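Local coordinates for lysosome-associated membrane glycoprotein 3 (Homo sapiens, PDB 4AKM) that acts as a lysosomal membrane glycoprotein in the unfolded protein response and in fusion of lysosomes with autophagosomes, here represented by its membrane-proximal luminal domain, at residues G66-T72 with E84-T90; M21-V27 with H129-T135; T74-Y80 with L139-D143; Y7-N11 with T47-C53. All coordinates share one frame; numbering follows the deposited sequence.

From the N terminus, Y7-N11 opens interaction 4, which closes at T47-C53 and brings an edge strand of one sheet against an edge strand of the other. M21-V27 starts inside that loop, so interaction 2 crosses interaction 4; its partner H129-T135 returns about a hundred residues later within the same seven-stranded sheet. Nested inside interaction 2 is interaction 1, the hairpin pairing of G66-T72 with E84-T90 in the five-stranded sheet, whose apolar side packs directly on interaction 2. T74-Y80 follows on the same hairpin and meets L139-D143 only after interaction 2 has closed; interaction 3 therefore crosses both interactions 1 and 2 and again joins the two sheets.

Interaction 1: G66-T72 with E84-T90; sequences GGFVNLT and EVGAYLT. With NAG (2-acetamido-2-deoxy-beta-D-glucopyranose), chain D.
This is hairpin pairing within a sheet: G66-T72, on the central strand of the five-stranded sheet, runs antiparallel to E84-T90 at 168°. Reciprocal backbone bonds join F68 with Y88, N70 with G86 and T72 with E84; the N70 N to G86 O bond is nearly straight at 176°. At the open end, G66 O accepts from T90 OG1 at 2.8 Å and more weakly from T90 N. V69, L71, V85 and A87 point to the buried side of the β-prism domain, where L71 CD2 lies 3.7 Å from V85 CG1. F68, N70, T72, E84 and Y88 form the other side, which bears the glycan of an N-X-T sequon. The sugar is linked covalently through N70 ND2 to NAG C1, and its O6 shares a hydrogen bond of 2.6 Å with T72 OG1. The F68 ring is sandwiched: NAG C8 lies over one face, 3.5 Å from F68 CZ, while Y88 CB makes a CH-pi contact with the opposite face. The two rings are near parallel (12°) but slid apart, barely overlapping.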
loop_
_atom_site.group_PDB
_atom_site.type_symbol
_atom_site.label_atom_id
_atom_site.label_comp_id
_atom_site.label_asym_id
_atom_site.label_seq_id
_atom_site.Cartn_x
_atom_site.Cartn_y
_atom_site.Cartn_z
ATOM N N GLY A 66 15.954 -0.583 -3.660
ATOM C CA GLY A 66 16.117 -0.597 -2.222
ATOM C C GLY A 66 15.162 -1.551 -1.539
ATOM O O GLY A 66 15.408 -1.995 -0.423
ATOM N N GLY A 67 14.063 -1.866 -2.209
ATOM C CA GLY A 67 13.087 -2.768 -1.639
ATOM C C GLY A 67 11.722 -2.705 -2.283
ATOM O O GLY A 67 11.593 -2.523 -3.495
ATOM N N PHE A 68 10.696 -2.846 -1.454
ATOM C CA PHE A 68 9.339 -2.958 -1.956
ATOM C C PHE A 68 8.303 -2.678 -0.889
ATOM O O PHE A 68 8.591 -2.700 0.317
ATOM C CB PHE A 68 9.093 -4.369 -2.504
ATOM C CG PHE A 68 9.255 -5.464 -1.473
ATOM C CD1 PHE A 68 8.235 -5.756 -0.579
ATOM C CD2 PHE A 68 10.425 -6.198 -1.402
ATOM C CE1 PHE A 68 8.382 -6.750 0.372
ATOM C CE2 PHE A 68 10.574 -7.204 -0.461
ATOM C CZ PHE A 68 9.554 -7.478 0.432
ATOM N N VAL A 69 7.085 -2.444 -1.354
ATOM C CA VAL A 69 5.924 -2.388 -0.486
ATOM C C VAL A 69 4.869 -3.321 -1.057
ATOM O O VAL A 69 4.538 -3.258 -2.241
ATOM C CB VAL A 69 5.351 -0.959 -0.351
ATOM C CG1 VAL A 69 4.049 -0.981 0.434
ATOM C CG2 VAL A 69 6.355 -0.041 0.317
ATOM N N ASN A 70 4.355 -4.195 -0.205
ATOM C CA ASN A 70 3.392 -5.192 -0.615
ATOM C C ASN A 70 2.078 -5.004 0.119
ATOM O O ASN A 70 2.006 -5.134 1.345
ATOM C CB ASN A 70 3.948 -6.593 -0.365
ATOM C CG ASN A 70 3.246 -7.654 -1.187
ATOM O OD1 ASN A 70 2.514 -7.350 -2.127
ATOM N ND2 ASN A 70 3.473 -8.911 -0.836
ATOM N N LEU A 71 1.046 -4.683 -0.651
ATOM C CA LEU A 71 -0.299 -4.516 -0.135
ATOM C C LEU A 71 -1.145 -5.720 -0.518
ATOM O O LEU A 71 -1.419 -5.939 -1.689
ATOM C CB LEU A 71 -0.927 -3.237 -0.698
ATOM C CG LEU A 71 -0.192 -1.932 -0.376
ATOM C CD1 LEU A 71 -0.978 -0.725 -0.852
ATOM C CD2 LEU A 71 0.098 -1.830 1.114
ATOM N N THR A 72 -1.547 -6.501 0.478
ATOM C CA THR A 72 -2.414 -7.650 0.254
ATOM C C THR A 72 -3.866 -7.352 0.610
ATOM O O THR A 72 -4.161 -6.872 1.718
ATOM C CB THR A 72 -1.952 -8.876 1.063
ATOM O OG1 THR A 72 -0.701 -9.354 0.550
ATOM C CG2 THR A 72 -2.984 -9.985 0.982
ATOM N N GLU A 84 -3.076 -7.338 4.516
ATOM C CA GLU A 84 -1.675 -7.470 4.926
ATOM C C GLU A 84 -0.777 -6.374 4.360
ATOM O O GLU A 84 -0.969 -5.931 3.231
ATOM C CB GLU A 84 -1.129 -8.856 4.551
ATOM C CG GLU A 84 0.342 -9.069 4.892
ATOM C CD GLU A 84 0.742 -10.531 4.881
ATOM O OE1 GLU A 84 0.128 -11.312 5.638
ATOM O OE2 GLU A 84 1.670 -10.898 4.123
ATOM N N VAL A 85 0.196 -5.914 5.145
ATOM C CA VAL A 85 1.169 -4.970 4.588
ATOM C C VAL A 85 2.603 -5.348 4.911
ATOM O O VAL A 85 2.964 -5.515 6.065
ATOM C CB VAL A 85 0.943 -3.517 5.041
ATOM C CG1 VAL A 85 1.856 -2.589 4.249
ATOM C CG2 VAL A 85 -0.509 -3.112 4.861
ATOM N N GLY A 86 3.421 -5.472 3.876
ATOM C CA GLY A 86 4.812 -5.793 4.075
ATOM C C GLY A 86 5.678 -4.743 3.429
ATOM O O GLY A 86 5.289 -4.137 2.444
ATOM N N ALA A 87 6.851 -4.511 3.999
ATOM C CA ALA A 87 7.808 -3.622 3.369
ATOM C C ALA A 87 9.241 -4.052 3.625
ATOM O O ALA A 87 9.551 -4.746 4.609
ATOM C CB ALA A 87 7.595 -2.189 3.802
ATOM N N TYR A 88 10.099 -3.616 2.714
ATOM C CA TYR A 88 11.505 -3.954 2.739
ATOM C C TYR A 88 12.230 -2.730 2.209
ATOM O O TYR A 88 11.871 -2.203 1.153
ATOM C CB TYR A 88 11.713 -5.148 1.817
ATOM C CG TYR A 88 13.097 -5.752 1.742
ATOM C CD1 TYR A 88 14.089 -5.174 0.957
ATOM C CD2 TYR A 88 13.392 -6.934 2.408
ATOM C CE1 TYR A 88 15.346 -5.738 0.863
ATOM C CE2 TYR A 88 14.651 -7.509 2.318
ATOM C CZ TYR A 88 15.623 -6.906 1.542
ATOM O OH TYR A 88 16.877 -7.469 1.446
ATOM N N LEU A 89 13.239 -2.275 2.944
ATOM C CA LEU A 89 13.939 -1.046 2.602
ATOM C C LEU A 89 15.422 -1.135 2.927
ATOM O O LEU A 89 15.787 -1.458 4.044
ATOM C CB LEU A 89 13.328 0.135 3.362
ATOM C CG LEU A 89 13.965 1.487 3.057
ATOM C CD1 LEU A 89 13.787 1.815 1.586
ATOM C CD2 LEU A 89 13.376 2.573 3.932
ATOM N N THR A 90 16.274 -0.833 1.952
ATOM C CA THR A 90 17.716 -0.803 2.183
ATOM C C THR A 90 18.208 0.627 2.378
ATOM O O THR A 90 17.862 1.517 1.602
ATOM C CB THR A 90 18.490 -1.425 1.004
ATOM O OG1 THR A 90 17.895 -2.675 0.635
ATOM C CG2 THR A 90 19.943 -1.661 1.381
HETATM C C1 NAG D . 2.994 -10.142 -1.402
HETATM C C2 NAG D . 4.191 -11.016 -1.058
HETATM C C3 NAG D . 3.988 -12.427 -1.600
HETATM C C4 NAG D . 2.643 -12.986 -1.150
HETATM C C5 NAG D . 1.509 -11.988 -1.366
HETATM C C6 NAG D . 0.250 -12.464 -0.660
HETATM C C7 NAG D . 6.407 -10.055 -0.812
HETATM C C8 NAG D . 7.719 -9.815 -1.497
HETATM N N2 NAG D . 5.399 -10.422 -1.598
HETATM O O3 NAG D . 5.025 -13.257 -1.126
HETATM O O4 NAG D . 2.344 -14.165 -1.867
HETATM O O5 NAG D . 1.822 -10.708 -0.859
HETATM O O6 NAG D . -0.769 -11.516 -0.879
HETATM O O7 NAG D . 6.298 -9.913 0.408
#

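Interaction 2: M21-V27 with H129-T135; sequences MGIQLIV and HLQVKTT
An antiparallel pair in the seven-stranded sheet of the β-prism domain brings M21-V27 beside H129-T135, segments over a hundred residues apart in the chain. Backbone bonds run both ways at the hydrogen-bonded pairs G22 with T135, Q24 with K133 and I26 with Q131; K133 N to Q24 O spans 2.9 Å at 172°. I23, L25, V27, L130, V132 and T134 share the face turned to the five-stranded sheet, where L25, V27 and L130 reach A87 and L89 of strand 80-90. On that face I23 CG2 meets V132 CG2 at 3.7 Å, and L25 CD2 leans across to V132 CB, also at 3.7 Å. At one end the bent M21 chain crosses T134, its CE 3.7 Å from T134 CG2. The other face is mixed: Q24, Q131 and K133 stand beside I26 and T135. Q24 NE2 bonds to N41 OD1 and Q131 NE2 to S123 OG. I26 rises alongside Q131, its CG2 3.9 Å from Q131 OE1, while its other branch crosses the aliphatic part of K133, with I26 CD1 3.7 Å from K133 CD.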
loop_
_atom_site.group_PDB
_atom_site.type_symbol
_atom_site.label_atom_id
_atom_site.label_comp_id
_atom_site.label_asym_id
_atom_site.label_seq_id
_atom_site.Cartn_x
_atom_site.Cartn_y
_atom_site.Cartn_z
ATOM N N MET A 21 -1.990 6.501 -4.952
ATOM C CA MET A 21 -1.584 6.881 -3.602
ATOM C C MET A 21 -0.138 7.332 -3.597
ATOM O O MET A 21 0.611 7.090 -4.542
ATOM C CB MET A 21 -1.749 5.722 -2.612
ATOM C CG MET A 21 -0.891 4.494 -2.910
ATOM S SD MET A 21 -1.628 2.922 -2.389
ATOM C CE MET A 21 -1.899 3.208 -0.651
ATOM N N GLY A 22 0.236 8.001 -2.517
ATOM C CA GLY A 22 1.608 8.339 -2.236
ATOM C C GLY A 22 1.987 7.506 -1.040
ATOM O O GLY A 22 1.170 7.280 -0.149
ATOM N N ILE A 23 3.223 7.024 -1.028
ATOM C CA ILE A 23 3.678 6.153 0.045
ATOM C C ILE A 23 5.044 6.596 0.560
ATOM O O ILE A 23 5.933 6.972 -0.206
ATOM C CB ILE A 23 3.674 4.668 -0.387
ATOM C CG1 ILE A 23 2.246 4.228 -0.707
ATOM C CG2 ILE A 23 4.248 3.781 0.700
ATOM C CD1 ILE A 23 2.169 3.020 -1.600
ATOM N N GLN A 24 5.175 6.576 1.879
ATOM C CA GLN A 24 6.374 7.009 2.560
ATOM C C GLN A 24 6.758 5.900 3.535
ATOM O O GLN A 24 5.893 5.252 4.123
ATOM C CB GLN A 24 6.098 8.326 3.305
ATOM C CG GLN A 24 7.334 9.019 3.869
ATOM C CD GLN A 24 7.027 10.373 4.508
ATOM O OE1 GLN A 24 6.513 10.447 5.626
ATOM N NE2 GLN A 24 7.348 11.450 3.797
ATOM N N LEU A 25 8.053 5.662 3.691
ATOM C CA LEU A 25 8.525 4.708 4.682
ATOM C C LEU A 25 9.337 5.448 5.731
ATOM O O LEU A 25 10.235 6.208 5.395
ATOM C CB LEU A 25 9.356 3.600 4.028
ATOM C CG LEU A 25 8.574 2.601 3.168
ATOM C CD1 LEU A 25 9.499 1.601 2.478
ATOM C CD2 LEU A 25 7.525 1.876 4.000
ATOM N N ILE A 26 9.008 5.237 6.997
ATOM C CA ILE A 26 9.714 5.883 8.091
ATOM C C ILE A 26 10.470 4.838 8.903
ATOM O O ILE A 26 9.851 3.940 9.479
ATOM C CB ILE A 26 8.742 6.643 9.041
ATOM C CG1 ILE A 26 8.133 7.872 8.356
ATOM C CG2 ILE A 26 9.457 7.057 10.323
ATOM C CD1 ILE A 26 6.868 7.598 7.579
ATOM N N VAL A 27 11.801 4.946 8.945
ATOM C CA VAL A 27 12.588 4.053 9.801
ATOM C C VAL A 27 13.196 4.770 11.005
ATOM O O VAL A 27 13.725 5.874 10.893
ATOM C CB VAL A 27 13.665 3.215 9.027
ATOM C CG1 VAL A 27 13.273 3.033 7.568
ATOM C CG2 VAL A 27 15.054 3.836 9.139
ATOM N N HIS A 129 10.630 -0.624 14.153
ATOM C CA HIS A 129 11.420 0.483 13.621
ATOM C C HIS A 129 10.895 0.948 12.269
ATOM O O HIS A 129 11.263 2.010 11.782
ATOM C CB HIS A 129 12.888 0.078 13.452
ATOM C CG HIS A 129 13.536 -0.396 14.713
ATOM N ND1 HIS A 129 13.660 -1.732 15.028
ATOM C CD2 HIS A 129 14.101 0.287 15.739
ATOM C CE1 HIS A 129 14.273 -1.853 16.193
ATOM N NE2 HIS A 129 14.551 -0.643 16.645
ATOM N N LEU A 130 10.056 0.134 11.649
ATOM C CA LEU A 130 9.602 0.435 10.302
ATOM C C LEU A 130 8.124 0.769 10.279
ATOM O O LEU A 130 7.292 0.046 10.820
ATOM C CB LEU A 130 9.917 -0.716 9.337
ATOM C CG LEU A 130 9.425 -0.504 7.901
ATOM C CD1 LEU A 130 10.116 0.682 7.248
ATOM C CD2 LEU A 130 9.588 -1.760 7.066
ATOM N N GLN A 131 7.813 1.875 9.623
ATOM C CA GLN A 131 6.462 2.387 9.565
ATOM C C GLN A 131 6.162 2.752 8.121
ATOM O O GLN A 131 7.045 3.186 7.392
ATOM C CB GLN A 131 6.372 3.627 10.450
ATOM C CG GLN A 131 4.981 4.121 10.722
ATOM C CD GLN A 131 4.986 5.311 11.655
ATOM O OE1 GLN A 131 6.021 5.954 11.857
ATOM N NE2 GLN A 131 3.831 5.609 12.238
ATOM N N VAL A 132 4.923 2.556 7.696
ATOM C CA VAL A 132 4.515 3.014 6.378
ATOM C C VAL A 132 3.408 4.064 6.516
ATOM O O VAL A 132 2.546 3.953 7.386
ATOM C CB VAL A 132 4.098 1.835 5.453
ATOM C CG1 VAL A 132 2.934 1.061 6.041
ATOM C CG2 VAL A 132 3.770 2.328 4.055
ATOM N N LYS A 133 3.470 5.101 5.683
ATOM C CA LYS A 133 2.427 6.119 5.628
ATOM C C LYS A 133 1.883 6.297 4.213
ATOM O O LYS A 133 2.645 6.392 3.253
ATOM C CB LYS A 133 2.926 7.456 6.187
ATOM C CG LYS A 133 2.475 7.714 7.622
ATOM C CD LYS A 133 3.430 8.626 8.378
ATOM C CE LYS A 133 3.291 8.426 9.891
ATOM N NZ LYS A 133 4.346 9.137 10.680
ATOM N N THR A 134 0.560 6.325 4.091
ATOM C CA THR A 134 -0.079 6.552 2.800
ATOM C C THR A 134 -0.743 7.914 2.762
ATOM O O THR A 134 -1.094 8.477 3.795
ATOM C CB THR A 134 -1.142 5.487 2.477
ATOM O OG1 THR A 134 -2.317 5.714 3.269
ATOM C CG2 THR A 134 -0.601 4.097 2.746
ATOM N N THR A 135 -0.936 8.428 1.556
ATOM C CA THR A 135 -1.520 9.748 1.383
ATOM C C THR A 135 -2.187 9.796 0.018
ATOM O O THR A 135 -1.827 9.026 -0.857
ATOM C CB THR A 135 -0.429 10.832 1.475
ATOM O OG1 THR A 135 -1.023 12.125 1.344
ATOM C CG2 THR A 135 0.579 10.665 0.374
#

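Interaction 3: T74-Y80 with L139-D143; sequences TKDEESY and LQAFD
Y80 reaches across to L139-D143 and makes contact along its whole length. Its CB sits 3.7 Å from F142 CE2, and farther along Y80 CD2 approaches A141 CB at 4.2 Å. Y80 CE2 then comes 3.7 Å from the A141 backbone N, while A141 O lies over the centre of one ring face. Beyond the ring, Y80 OH is 3.5 Å from Q140 CA and bonds to the carbonyl O of H114. Y80 CG lies between its backbone N and carbonyl carbon (chi1 61°), which directs the ring to A141; the Y80 and F142 side chains run in opposite directions alongside each other. K75 covers F142 as well: its CB lies over one ring face, 4.0 Å from the centroid. K75 NZ and D143 OD1 stand 4.2 Å apart, too far for a salt bridge. Q140 NE2 bonds D143 O at 2.9 Å, spanning A141 and F142. This ties the turn end of hairpin 67-75/80-90 to the C-terminal end of strand 137-141, with S58 of strand 57-64 and V112 alongside.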
loop_
_atom_site.group_PDB
_atom_site.type_symbol
_atom_site.label_atom_id
_atom_site.label_comp_id
_atom_site.label_asym_id
_atom_site.label_seq_id
_atom_site.Cartn_x
_atom_site.Cartn_y
_atom_site.Cartn_z
ATOM N N THR A 74 -7.987 -8.728 0.819
ATOM C CA THR A 74 -8.915 -9.838 1.015
ATOM C C THR A 74 -10.343 -9.302 0.897
ATOM O O THR A 74 -10.652 -8.236 1.432
ATOM C CB THR A 74 -8.716 -10.498 2.412
ATOM O OG1 THR A 74 -7.498 -11.251 2.425
ATOM C CG2 THR A 74 -9.866 -11.430 2.761
ATOM N N LYS A 75 -11.207 -10.014 0.177
ATOM C CA LYS A 75 -12.632 -9.674 0.183
ATOM C C LYS A 75 -13.423 -10.657 1.047
ATOM O O LYS A 75 -13.332 -11.874 0.871
ATOM C CB LYS A 75 -13.213 -9.574 -1.235
ATOM C CG LYS A 75 -13.236 -10.867 -2.037
ATOM C CD LYS A 75 -13.978 -10.674 -3.362
ATOM C CE LYS A 75 -15.422 -10.233 -3.142
ATOM N NZ LYS A 75 -16.147 -9.999 -4.427
ATOM N N ASP A 76 -14.177 -10.124 2.003
ATOM C CA ASP A 76 -14.959 -10.967 2.893
ATOM C C ASP A 76 -16.317 -11.229 2.266
ATOM O O ASP A 76 -16.932 -12.269 2.507
ATOM C CB ASP A 76 -15.117 -10.326 4.274
ATOM C CG ASP A 76 -14.911 -11.323 5.401
ATOM O OD1 ASP A 76 -15.103 -12.537 5.169
ATOM O OD2 ASP A 76 -14.545 -10.895 6.516
ATOM N N GLU A 77 -16.759 -10.277 1.448
ATOM C CA GLU A 77 -18.037 -10.356 0.739
ATOM C C GLU A 77 -19.251 -10.353 1.679
ATOM O O GLU A 77 -19.485 -11.310 2.419
ATOM C CB GLU A 77 -18.065 -11.547 -0.233
ATOM C CG GLU A 77 -19.429 -11.831 -0.850
ATOM C CD GLU A 77 -20.075 -10.603 -1.478
ATOM O OE1 GLU A 77 -19.495 -10.043 -2.434
ATOM O OE2 GLU A 77 -21.165 -10.196 -1.015
ATOM N N GLU A 78 -20.007 -9.256 1.662
ATOM C CA GLU A 78 -19.641 -8.065 0.895
ATOM C C GLU A 78 -18.571 -7.266 1.638
ATOM O O GLU A 78 -18.378 -7.466 2.840
ATOM C CB GLU A 78 -20.874 -7.209 0.569
ATOM C CG GLU A 78 -21.694 -6.776 1.781
ATOM C CD GLU A 78 -23.067 -6.230 1.400
ATOM O OE1 GLU A 78 -23.603 -6.632 0.344
ATOM O OE2 GLU A 78 -23.614 -5.404 2.163
ATOM N N SER A 79 -17.880 -6.400 0.893
ATOM C CA SER A 79 -16.713 -5.616 1.340
ATOM C C SER A 79 -15.355 -6.301 1.148
ATOM O O SER A 79 -15.227 -7.523 1.244
ATOM C CB SER A 79 -16.837 -5.092 2.782
ATOM O OG SER A 79 -16.544 -6.115 3.723
ATOM N N TYR A 80 -14.351 -5.474 0.870
ATOM C CA TYR A 80 -12.964 -5.901 0.754
ATOM C C TYR A 80 -12.116 -4.931 1.569
ATOM O O TYR A 80 -12.590 -3.867 1.966
ATOM C CB TYR A 80 -12.516 -5.900 -0.711
ATOM C CG TYR A 80 -12.585 -4.540 -1.382
ATOM C CD1 TYR A 80 -13.774 -4.068 -1.922
ATOM C CD2 TYR A 80 -11.459 -3.729 -1.473
ATOM C CE1 TYR A 80 -13.841 -2.826 -2.534
ATOM C CE2 TYR A 80 -11.517 -2.488 -2.084
ATOM C CZ TYR A 80 -12.709 -2.042 -2.613
ATOM O OH TYR A 80 -12.770 -0.810 -3.221
ATOM N N LEU A 139 -8.272 3.858 -4.200
ATOM C CA LEU A 139 -8.026 2.521 -4.721
ATOM C C LEU A 139 -9.306 1.712 -4.868
ATOM O O LEU A 139 -10.374 2.123 -4.416
ATOM C CB LEU A 139 -7.010 1.773 -3.848
ATOM C CG LEU A 139 -7.256 1.607 -2.344
ATOM C CD1 LEU A 139 -8.232 0.472 -2.041
ATOM C CD2 LEU A 139 -5.935 1.383 -1.619
ATOM N N GLN A 140 -9.176 0.556 -5.507
ATOM C CA GLN A 140 -10.278 -0.365 -5.707
ATOM C C GLN A 140 -9.701 -1.722 -6.088
ATOM O O GLN A 140 -8.700 -1.802 -6.805
ATOM C CB GLN A 140 -11.220 0.151 -6.798
ATOM C CG GLN A 140 -12.501 -0.663 -6.958
ATOM C CD GLN A 140 -13.561 0.063 -7.770
ATOM O OE1 GLN A 140 -13.539 1.289 -7.886
ATOM N NE2 GLN A 140 -14.495 -0.695 -8.336
ATOM N N ALA A 141 -10.329 -2.785 -5.597
ATOM C CA ALA A 141 -9.866 -4.142 -5.870
ATOM C C ALA A 141 -11.024 -5.105 -6.151
ATOM O O ALA A 141 -12.156 -4.873 -5.719
ATOM C CB ALA A 141 -9.015 -4.653 -4.716
ATOM N N PHE A 142 -10.720 -6.176 -6.881
ATOM C CA PHE A 142 -11.692 -7.209 -7.261
ATOM C C PHE A 142 -12.755 -6.729 -8.257
ATOM O O PHE A 142 -12.516 -6.717 -9.466
ATOM C CB PHE A 142 -12.344 -7.843 -6.026
ATOM C CG PHE A 142 -11.361 -8.264 -4.978
ATOM C CD1 PHE A 142 -10.624 -9.426 -5.131
ATOM C CD2 PHE A 142 -11.171 -7.497 -3.840
ATOM C CE1 PHE A 142 -9.716 -9.818 -4.169
ATOM C CE2 PHE A 142 -10.264 -7.886 -2.875
ATOM C CZ PHE A 142 -9.535 -9.049 -3.041
ATOM N N ASP A 143 -13.925 -6.347 -7.750
ATOM C CA ASP A 143 -15.044 -5.962 -8.612
ATOM C C ASP A 143 -14.838 -4.620 -9.316
ATOM O O ASP A 143 -14.564 -3.605 -8.671
ATOM C CB ASP A 143 -16.355 -5.954 -7.820
ATOM C CG ASP A 143 -17.046 -7.305 -7.829
ATOM O OD1 ASP A 143 -16.411 -8.300 -8.242
ATOM O OD2 ASP A 143 -18.231 -7.369 -7.433
#

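Interaction 4: Y7-N11 with T47-C53; sequences YQVLN and TQASGNC
Apolar contacts carry this meeting of Y7-N11 with T47-C53. Y7 lies obliquely by A49, its CD1 4.0 Å from A49 CB, and its far end crosses T47 at about a right angle, with T47 CG2 4.2 Å from Y7 OH. V9 points at the partner strand; with CG1 anti to the backbone N (chi1 -177°), that branch reaches C53 SG at 3.8 Å. Contacts of side chain with backbone come next: V9 CG1 also rests 3.6 Å from G51 O, and C53 SG lies 3.7 Å from N11 N. No hydrogen bond joins the two strands, whose axes are 6.2 Å apart and inclined at 37°; each finds its backbone partners in its own sheet, Y7 and V9 in strand 14-27, Q48 and S50 in strand 57-64. A covalent bond adds to it: C53 forms a disulfide with C16 of strand 14-27, which pairs with strand 5-11. Edge strands of two sheets, packed without sheet hydrogen bonds and tied by a disulfide between the sheets, suit the β-prism fold of the LAMP luminal domain.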
loop_
_atom_site.group_PDB
_atom_site.type_symbol
_atom_site.label_atom_id
_atom_site.label_comp_id
_atom_site.label_asym_id
_atom_site.label_seq_id
_atom_site.Cartn_x
_atom_site.Cartn_y
_atom_site.Cartn_z
ATOM N N TYR A 7 -1.025 3.041 -9.840
ATOM C CA TYR A 7 -0.642 1.650 -9.969
ATOM C C TYR A 7 -1.843 0.837 -10.384
ATOM O O TYR A 7 -2.984 1.301 -10.297
ATOM C CB TYR A 7 -0.097 1.140 -8.642
ATOM C CG TYR A 7 1.004 2.013 -8.094
ATOM C CD1 TYR A 7 2.116 2.324 -8.862
ATOM C CD2 TYR A 7 0.917 2.549 -6.816
ATOM C CE1 TYR A 7 3.115 3.130 -8.367
ATOM C CE2 TYR A 7 1.911 3.351 -6.314
ATOM C CZ TYR A 7 3.006 3.639 -7.091
ATOM O OH TYR A 7 3.998 4.441 -6.584
ATOM N N GLN A 8 -1.583 -0.393 -10.805
ATOM C CA GLN A 8 -2.583 -1.159 -11.510
ATOM C C GLN A 8 -2.148 -2.611 -11.618
ATOM O O GLN A 8 -0.994 -2.900 -11.934
ATOM C CB GLN A 8 -2.724 -0.557 -12.897
ATOM C CG GLN A 8 -3.928 -0.986 -13.668
ATOM C CD GLN A 8 -3.850 -0.522 -15.102
ATOM O OE1 GLN A 8 -3.095 -1.081 -15.903
ATOM N NE2 GLN A 8 -4.612 0.518 -15.432
ATOM N N VAL A 9 -3.073 -3.525 -11.352
ATOM C CA VAL A 9 -2.807 -4.955 -11.486
ATOM C C VAL A 9 -3.840 -5.560 -12.435
ATOM O O VAL A 9 -5.008 -5.181 -12.400
ATOM C CB VAL A 9 -2.863 -5.673 -10.120
ATOM C CG1 VAL A 9 -2.516 -7.141 -10.271
ATOM C CG2 VAL A 9 -1.922 -5.008 -9.124
ATOM N N LEU A 10 -3.419 -6.491 -13.287
ATOM C CA LEU A 10 -4.323 -7.024 -14.305
ATOM C C LEU A 10 -4.411 -8.550 -14.368
ATOM O O LEU A 10 -3.419 -9.257 -14.175
ATOM C CB LEU A 10 -3.943 -6.484 -15.684
ATOM C CG LEU A 10 -4.173 -4.994 -15.939
ATOM C CD1 LEU A 10 -3.447 -4.557 -17.206
ATOM C CD2 LEU A 10 -5.659 -4.699 -16.040
ATOM N N ASN A 11 -5.621 -9.038 -14.633
ATOM C CA ASN A 11 -5.845 -10.425 -15.024
ATOM C C ASN A 11 -5.907 -10.490 -16.549
ATOM O O ASN A 11 -6.974 -10.304 -17.146
ATOM C CB ASN A 11 -7.148 -10.956 -14.417
ATOM C CG ASN A 11 -7.241 -12.476 -14.454
ATOM O OD1 ASN A 11 -6.619 -13.132 -15.291
ATOM N ND2 ASN A 11 -8.025 -13.040 -13.541
ATOM N N THR A 47 9.171 3.166 -9.828
ATOM C CA THR A 47 8.577 2.060 -9.086
ATOM C C THR A 47 7.742 1.162 -9.997
ATOM O O THR A 47 6.850 1.631 -10.703
ATOM C CB THR A 47 7.724 2.582 -7.900
ATOM O OG1 THR A 47 8.592 3.055 -6.860
ATOM C CG2 THR A 47 6.825 1.489 -7.340
ATOM N N GLN A 48 8.050 -0.130 -9.980
ATOM C CA GLN A 48 7.365 -1.098 -10.819
ATOM C C GLN A 48 6.211 -1.740 -10.062
ATOM O O GLN A 48 6.398 -2.315 -8.991
ATOM C CB GLN A 48 8.341 -2.181 -11.274
ATOM C CG GLN A 48 9.798 -1.733 -11.290
ATOM C CD GLN A 48 10.346 -1.569 -12.694
ATOM O OE1 GLN A 48 9.608 -1.250 -13.631
ATOM N NE2 GLN A 48 11.648 -1.793 -12.850
ATOM N N ALA A 49 5.017 -1.651 -10.629
ATOM C CA ALA A 49 3.862 -2.300 -10.043
ATOM C C ALA A 49 3.619 -3.656 -10.695
ATOM O O ALA A 49 3.645 -3.795 -11.920
ATOM C CB ALA A 49 2.638 -1.413 -10.176
ATOM N N SER A 50 3.385 -4.658 -9.863
ATOM C CA SER A 50 3.046 -5.987 -10.341
ATOM C C SER A 50 2.166 -6.573 -9.270
ATOM O O SER A 50 1.935 -5.950 -8.248
ATOM C CB SER A 50 4.293 -6.852 -10.506
ATOM O OG SER A 50 4.845 -7.196 -9.247
ATOM N N GLY A 51 1.653 -7.765 -9.486
ATOM C CA GLY A 51 0.852 -8.351 -8.443
ATOM C C GLY A 51 -0.032 -9.450 -8.944
ATOM O O GLY A 51 -0.066 -9.752 -10.134
ATOM N N ASN A 52 -0.774 -10.039 -8.021
ATOM C CA ASN A 52 -1.493 -11.250 -8.353
ATOM C C ASN A 52 -2.964 -11.127 -8.016
ATOM O O ASN A 52 -3.328 -10.827 -6.877
ATOM C CB ASN A 52 -0.864 -12.441 -7.634
ATOM C CG ASN A 52 -0.948 -13.710 -8.441
ATOM O OD1 ASN A 52 -1.904 -14.476 -8.312
ATOM N ND2 ASN A 52 0.054 -13.943 -9.288
ATOM N N CYS A 53 -3.804 -11.335 -9.023
ATOM C CA CYS A 53 -5.246 -11.263 -8.849
ATOM C C CYS A 53 -5.777 -12.560 -8.255
ATOM O O CYS A 53 -5.101 -13.591 -8.285
ATOM C CB CYS A 53 -5.926 -10.989 -10.190
ATOM S SG CYS A 53 -5.525 -9.385 -10.930
#